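Local coordinates for 3-oxo-tetronate kinase (Haemophilus influenzae, PDB 1YZY), which catalyses the ATP-dependent phosphorylation of 3-oxo-tetronate to 3-oxo-tetronate 4-phosphate, at residues A[85-91]-A[155-159]; A[122-127]-A[150-154]. All coordinates share one frame; numbering follows the deposited sequence.

Contact 1 (A[85-91]-A[155-159])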
loop_
_atom_site.group_PDB
_atom_site.type_symbol
_atom_site.label_atom_id
_atom_site.label_comp_id
_atom_site.label_asym_id
_atom_site.label_seq_id
_atom_site.Cartn_x
_atom_site.Cartn_y
_atom_site.Cartn_z
ATOM N N PHE A 85 3.192 -6.077 -14.430
ATOM C CA PHE A 85 4.615 -6.345 -14.614
ATOM C C PHE A 85 5.444 -5.123 -15.030
ATOM O O PHE A 85 6.503 -5.273 -15.638
ATOM C CB PHE A 85 4.784 -7.494 -15.631
ATOM C CG PHE A 85 5.966 -8.384 -15.361
ATOM C CD1 PHE A 85 5.987 -9.215 -14.245
ATOM C CD2 PHE A 85 7.055 -8.405 -16.228
ATOM C CE1 PHE A 85 7.073 -10.052 -14.000
ATOM C CE2 PHE A 85 8.153 -9.244 -15.983
ATOM C CZ PHE A 85 8.156 -10.063 -14.871
ATOM N N ASP A 86 4.994 -3.931 -14.635
ATOM C CA ASP A 86 5.665 -2.658 -14.961
ATOM C C ASP A 86 7.187 -2.711 -14.901
ATOM O O ASP A 86 7.763 -2.875 -13.824
ATOM C CB ASP A 86 5.161 -1.537 -14.049
ATOM C CG ASP A 86 3.673 -1.325 -14.167
ATOM O OD1 ASP A 86 2.941 -2.328 -14.076
ATOM O OD2 ASP A 86 3.230 -0.171 -14.359
ATOM N N SER A 87 7.812 -2.527 -16.063
ATOM C CA SER A 87 9.264 -2.568 -16.211
ATOM C C SER A 87 9.660 -2.320 -17.673
ATOM O O SER A 87 8.821 -1.955 -18.503
ATOM C CB SER A 87 9.782 -3.945 -15.769
ATOM O OG SER A 87 9.070 -5.002 -16.412
ATOM N N THR A 88 10.956 -2.447 -17.951
ATOM C CA THR A 88 11.524 -2.307 -19.299
ATOM C C THR A 88 12.661 -3.328 -19.385
ATOM O O THR A 88 12.881 -4.093 -18.441
ATOM C CB THR A 88 12.111 -0.896 -19.579
ATOM O OG1 THR A 88 13.225 -0.651 -18.714
ATOM C CG2 THR A 88 11.056 0.189 -19.392
ATOM N N ALA A 89 13.377 -3.360 -20.507
ATOM C CA ALA A 89 14.479 -4.308 -20.658
ATOM C C ALA A 89 15.516 -4.146 -19.539
ATOM O O ALA A 89 16.344 -5.029 -19.300
ATOM C CB ALA A 89 15.112 -4.163 -22.018
ATOM N N LYS A 90 15.512 -2.981 -18.902
ATOM C CA LYS A 90 16.386 -2.714 -17.765
ATOM C C LYS A 90 15.489 -2.696 -16.554
ATOM O O LYS A 90 16.018 -2.512 -15.463
ATOM C CB LYS A 90 16.907 -1.281 -17.853
ATOM C CG LYS A 90 17.993 -1.119 -18.920
ATOM C CD LYS A 90 18.068 0.288 -19.505
ATOM C CE LYS A 90 16.959 0.529 -20.522
ATOM N NZ LYS A 90 17.188 1.765 -21.323
ATOM N N GLY A 91 14.181 -2.892 -16.737
ATOM C CA GLY A 91 13.174 -2.916 -15.684
ATOM C C GLY A 91 13.671 -3.801 -14.583
ATOM O O GLY A 91 13.870 -5.001 -14.742
ATOM N N LEU A 155 9.265 -11.142 -21.269
ATOM C CA LEU A 155 9.460 -9.886 -20.555
ATOM C C LEU A 155 10.551 -10.045 -19.510
ATOM O O LEU A 155 11.425 -9.187 -19.380
ATOM C CB LEU A 155 8.168 -9.449 -19.867
ATOM C CG LEU A 155 7.047 -8.981 -20.772
ATOM C CD1 LEU A 155 5.794 -8.785 -19.948
ATOM C CD2 LEU A 155 7.454 -7.701 -21.502
ATOM N N MET A 156 10.494 -11.132 -18.751
ATOM C CA MET A 156 11.495 -11.360 -17.726
ATOM C C MET A 156 12.876 -11.651 -18.314
ATOM O O MET A 156 13.892 -11.180 -17.789
ATOM C CB MET A 156 11.067 -12.495 -16.791
ATOM C CG MET A 156 12.062 -12.765 -15.652
ATOM S SD MET A 156 12.252 -11.441 -14.440
ATOM C CE MET A 156 13.364 -12.237 -13.278
ATOM N N ASP A 157 12.912 -12.430 -19.391
ATOM C CA ASP A 157 14.171 -12.801 -20.038
ATOM C C ASP A 157 14.951 -11.595 -20.539
ATOM O O ASP A 157 16.182 -11.612 -20.570
ATOM C CB ASP A 157 13.925 -13.757 -21.212
ATOM C CG ASP A 157 13.763 -15.212 -20.781
ATOM O OD1 ASP A 157 13.910 -15.539 -19.581
ATOM O OD2 ASP A 157 13.491 -16.041 -21.672
ATOM N N ALA A 158 14.229 -10.582 -20.992
ATOM C CA ALA A 158 14.842 -9.365 -21.498
ATOM C C ALA A 158 15.681 -8.638 -20.444
ATOM O O ALA A 158 16.761 -8.130 -20.747
ATOM C CB ALA A 158 13.772 -8.444 -22.023
ATOM N N GLN A 159 15.201 -8.643 -19.205
ATOM C CA GLN A 159 15.860 -7.955 -18.093
ATOM C C GLN A 159 16.523 -8.838 -17.044
ATOM O O GLN A 159 17.000 -8.330 -16.021
ATOM C CB GLN A 159 14.848 -7.059 -17.377
ATOM C CG GLN A 159 13.593 -7.892 -17.162
ATOM C CD GLN A 159 12.500 -7.144 -16.454
ATOM O OE1 GLN A 159 12.485 -7.076 -15.233
ATOM N NE2 GLN A 159 11.564 -6.596 -17.214
#
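Q159 reaches from the helix into the concave side of the loop formed by residues 85-91, and its amide makes the main polar link of the contact. With chi1 at 47°, CG lies between the backbone N and the carbonyl carbon; the chain then runs straight to the amide. NE2 donates to S87 OG at 3.1 Å, with S87 OG practically in the amide plane and an N-H...O angle of 166°. The same hydroxyl donates to F85 O at 2.7 Å, so a relay of two bonds ties the amide to the start of the loop. Q159 OE1 takes a hydrogen bond from the backbone N of G94 in helix 93-104, although its crowding against G91 O leaves that part of the model doubtful.

Beside these polar contacts, the F85 ring and the L155 side chain lie alongside each other and point opposite ways, F85 CE2 3.9 Å from L155 CB, while F85 CZ approaches M156 CB. Y81 meets the F85 ring edge-to-face. The loop between strand 77-80 and helix 93-104, shaped by a type I beta turn from T88 to G91 with an ST turn at T88, is thus packed against helix 152-159 in the sugar-binding N-terminal domain.

Contact 2 (A[122-127]-A[150-154])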
loop_
_atom_site.group_PDB
_atom_site.type_symbol
_atom_site.label_atom_id
_atom_site.label_comp_id
_atom_site.label_asym_id
_atom_site.label_seq_id
_atom_site.Cartn_x
_atom_site.Cartn_y
_atom_site.Cartn_z
ATOM N N ILE A 122 -3.207 -14.985 -16.030
ATOM C CA ILE A 122 -2.045 -15.456 -16.781
ATOM C C ILE A 122 -2.331 -16.795 -17.455
ATOM O O ILE A 122 -2.482 -17.807 -16.766
ATOM C CB ILE A 122 -0.823 -15.699 -15.847
ATOM C CG1 ILE A 122 -0.393 -14.420 -15.125
ATOM C CG2 ILE A 122 0.349 -16.295 -16.627
ATOM C CD1 ILE A 122 0.656 -14.692 -14.066
ATOM N N PHE A 123 -2.447 -16.812 -18.779
ATOM C CA PHE A 123 -2.651 -18.079 -19.477
ATOM C C PHE A 123 -1.540 -18.304 -20.500
ATOM O O PHE A 123 -1.343 -17.498 -21.414
ATOM C CB PHE A 123 -4.024 -18.181 -20.148
ATOM C CG PHE A 123 -4.290 -19.539 -20.763
ATOM C CD1 PHE A 123 -4.401 -20.672 -19.956
ATOM C CD2 PHE A 123 -4.365 -19.694 -22.148
ATOM C CE1 PHE A 123 -4.577 -21.945 -20.517
ATOM C CE2 PHE A 123 -4.541 -20.957 -22.715
ATOM C CZ PHE A 123 -4.645 -22.085 -21.897
ATOM N N ASN A 124 -0.861 -19.440 -20.363
ATOM C CA ASN A 124 0.256 -19.818 -21.230
ATOM C C ASN A 124 1.388 -18.820 -21.020
ATOM O O ASN A 124 2.208 -18.584 -21.911
ATOM C CB ASN A 124 -0.160 -19.867 -22.712
ATOM C CG ASN A 124 -0.438 -21.285 -23.207
ATOM O OD1 ASN A 124 0.122 -22.265 -22.708
ATOM N ND2 ASN A 124 -1.306 -21.393 -24.201
ATOM N N GLY A 125 1.446 -18.264 -19.812
ATOM C CA GLY A 125 2.477 -17.298 -19.493
ATOM C C GLY A 125 2.169 -15.905 -19.994
ATOM O O GLY A 125 2.958 -14.994 -19.769
ATOM N N TYR A 126 1.057 -15.747 -20.706
ATOM C CA TYR A 126 0.647 -14.443 -21.223
ATOM C C TYR A 126 -0.216 -13.737 -20.179
ATOM O O TYR A 126 -1.160 -14.332 -19.650
ATOM C CB TYR A 126 -0.186 -14.591 -22.504
ATOM C CG TYR A 126 0.552 -15.126 -23.702
ATOM C CD1 TYR A 126 0.948 -14.277 -24.733
ATOM C CD2 TYR A 126 0.841 -16.488 -23.816
ATOM C CE1 TYR A 126 1.619 -14.769 -25.851
ATOM C CE2 TYR A 126 1.507 -16.992 -24.929
ATOM C CZ TYR A 126 1.894 -16.130 -25.946
ATOM O OH TYR A 126 2.540 -16.624 -27.064
ATOM N N LEU A 127 0.083 -12.468 -19.910
ATOM C CA LEU A 127 -0.683 -11.697 -18.939
ATOM C C LEU A 127 -1.842 -10.981 -19.609
ATOM O O LEU A 127 -1.687 -10.366 -20.670
ATOM C CB LEU A 127 0.213 -10.681 -18.213
ATOM C CG LEU A 127 -0.404 -9.815 -17.105
ATOM C CD1 LEU A 127 -0.807 -10.673 -15.916
ATOM C CD2 LEU A 127 0.607 -8.770 -16.658
ATOM N N ALA A 150 2.932 -9.350 -24.166
ATOM C CA ALA A 150 2.116 -9.916 -23.098
ATOM C C ALA A 150 2.715 -11.186 -22.499
ATOM O O ALA A 150 2.257 -11.658 -21.465
ATOM C CB ALA A 150 0.707 -10.182 -23.608
ATOM N N ASN A 151 3.755 -11.717 -23.137
ATOM C CA ASN A 151 4.424 -12.943 -22.694
ATOM C C ASN A 151 5.435 -12.662 -21.574
ATOM O O ASN A 151 6.494 -12.073 -21.808
ATOM C CB ASN A 151 5.112 -13.610 -23.898
ATOM C CG ASN A 151 5.626 -15.004 -23.599
ATOM O OD1 ASN A 151 6.702 -15.185 -23.051
ATOM N ND2 ASN A 151 4.869 -16.005 -24.006
ATOM N N LEU A 152 5.110 -13.130 -20.370
ATOM C CA LEU A 152 5.935 -12.928 -19.186
ATOM C C LEU A 152 7.329 -13.524 -19.207
ATOM O O LEU A 152 8.250 -12.951 -18.619
ATOM C CB LEU A 152 5.182 -13.377 -17.923
ATOM C CG LEU A 152 3.954 -12.533 -17.559
ATOM C CD1 LEU A 152 3.054 -13.263 -16.563
ATOM C CD2 LEU A 152 4.417 -11.196 -16.992
ATOM N N MET A 153 7.476 -14.715 -19.782
ATOM C CA MET A 153 8.792 -15.344 -19.864
ATOM C C MET A 153 9.702 -14.480 -20.741
ATOM O O MET A 153 10.901 -14.400 -20.500
ATOM C CB MET A 153 8.714 -16.757 -20.451
ATOM C CG MET A 153 8.027 -17.791 -19.579
ATOM S SD MET A 153 6.247 -17.615 -19.568
ATOM C CE MET A 153 5.836 -18.044 -21.240
ATOM N N ARG A 154 9.125 -13.873 -21.775
ATOM C CA ARG A 154 9.873 -13.011 -22.689
ATOM C C ARG A 154 10.219 -11.681 -22.026
ATOM O O ARG A 154 11.313 -11.145 -22.230
ATOM C CB ARG A 154 9.096 -12.765 -23.996
ATOM C CG ARG A 154 9.077 -13.966 -24.949
ATOM C CD ARG A 154 8.775 -13.570 -26.385
ATOM N NE ARG A 154 7.477 -12.906 -26.565
ATOM C CZ ARG A 154 6.405 -13.469 -27.120
ATOM N NH1 ARG A 154 6.438 -14.727 -27.549
ATOM N NH2 ARG A 154 5.311 -12.752 -27.301
#
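The Y126 ring receives the amide of N151 over one face, with ND2 3.5 Å above the ring plane and displaced toward the rim. The two planes stand at 90°, so the amide is upright on the ring rather than stacked flat; N151 ND2 comes within 3.6 Å of Y126 CZ. On the helix side, the guanidinium of R154 has N151 CB over one face, likewise toward its rim, and forms a salt bridge with D149 through NH2.

N151 also serves as the N-cap of helix 152-159. Its CG is anti to the backbone N (chi1 -170°), and OD1 accepts from R154 N at 3.0 Å in the carbonyl plane. One amide thus has two tasks, its oxygen capping the helix and its nitrogen resting on the tyrosine.

The backbones meet in a single beta bridge, Y126 opposite N151. L152 N donates to G125 O at 2.9 Å, and L127 N to A150 O at 2.8 Å, both nearly straight. A150 O also receives a CA-H...O contact from Y126 CA.

Away from the tyrosine, L152 CD1 lies 3.7 Å from I122 CD1, the two side chains crossing at about a right angle, and L152 CD1 also approaches L127 CB. The M153 chain, bent at chi2 and chi3, folds its thioether back over glycine, SD standing 3.8 Å from G125 CA. V195 of strand 193-196 is touched by I122, L152 and M153.

G125 belongs to a type I' turn, F123 to Y126, with its backbone N and that of N124 both held by D197. Segment 122-127 is a beta hairpin with a two-residue type I' loop, its second strand bridged at Y126 to N151, the N-cap of helix 152-159.

Two successive levels of helix 152-159 illustrate how one short helix can be held by different means along its length. Contact 2 fixes its N-terminal entry, mostly buried: paired backbone bonds join it to a beta hairpin, and the N151 amide caps the helix while its ND2 sits over the Y126 ring. Contact 1 takes the residues that follow and is only partly buried: a loop without regular structure is held there by one glutamine amide together with the F85 ring, with exposed alanines at its margin. The two join in apolar packing, F85 CG lying 3.6 Å from L152 CD2. Along the chain contact 2 is nested within the loop closed by contact 1, and both lie away from the residues that probably bind ATP.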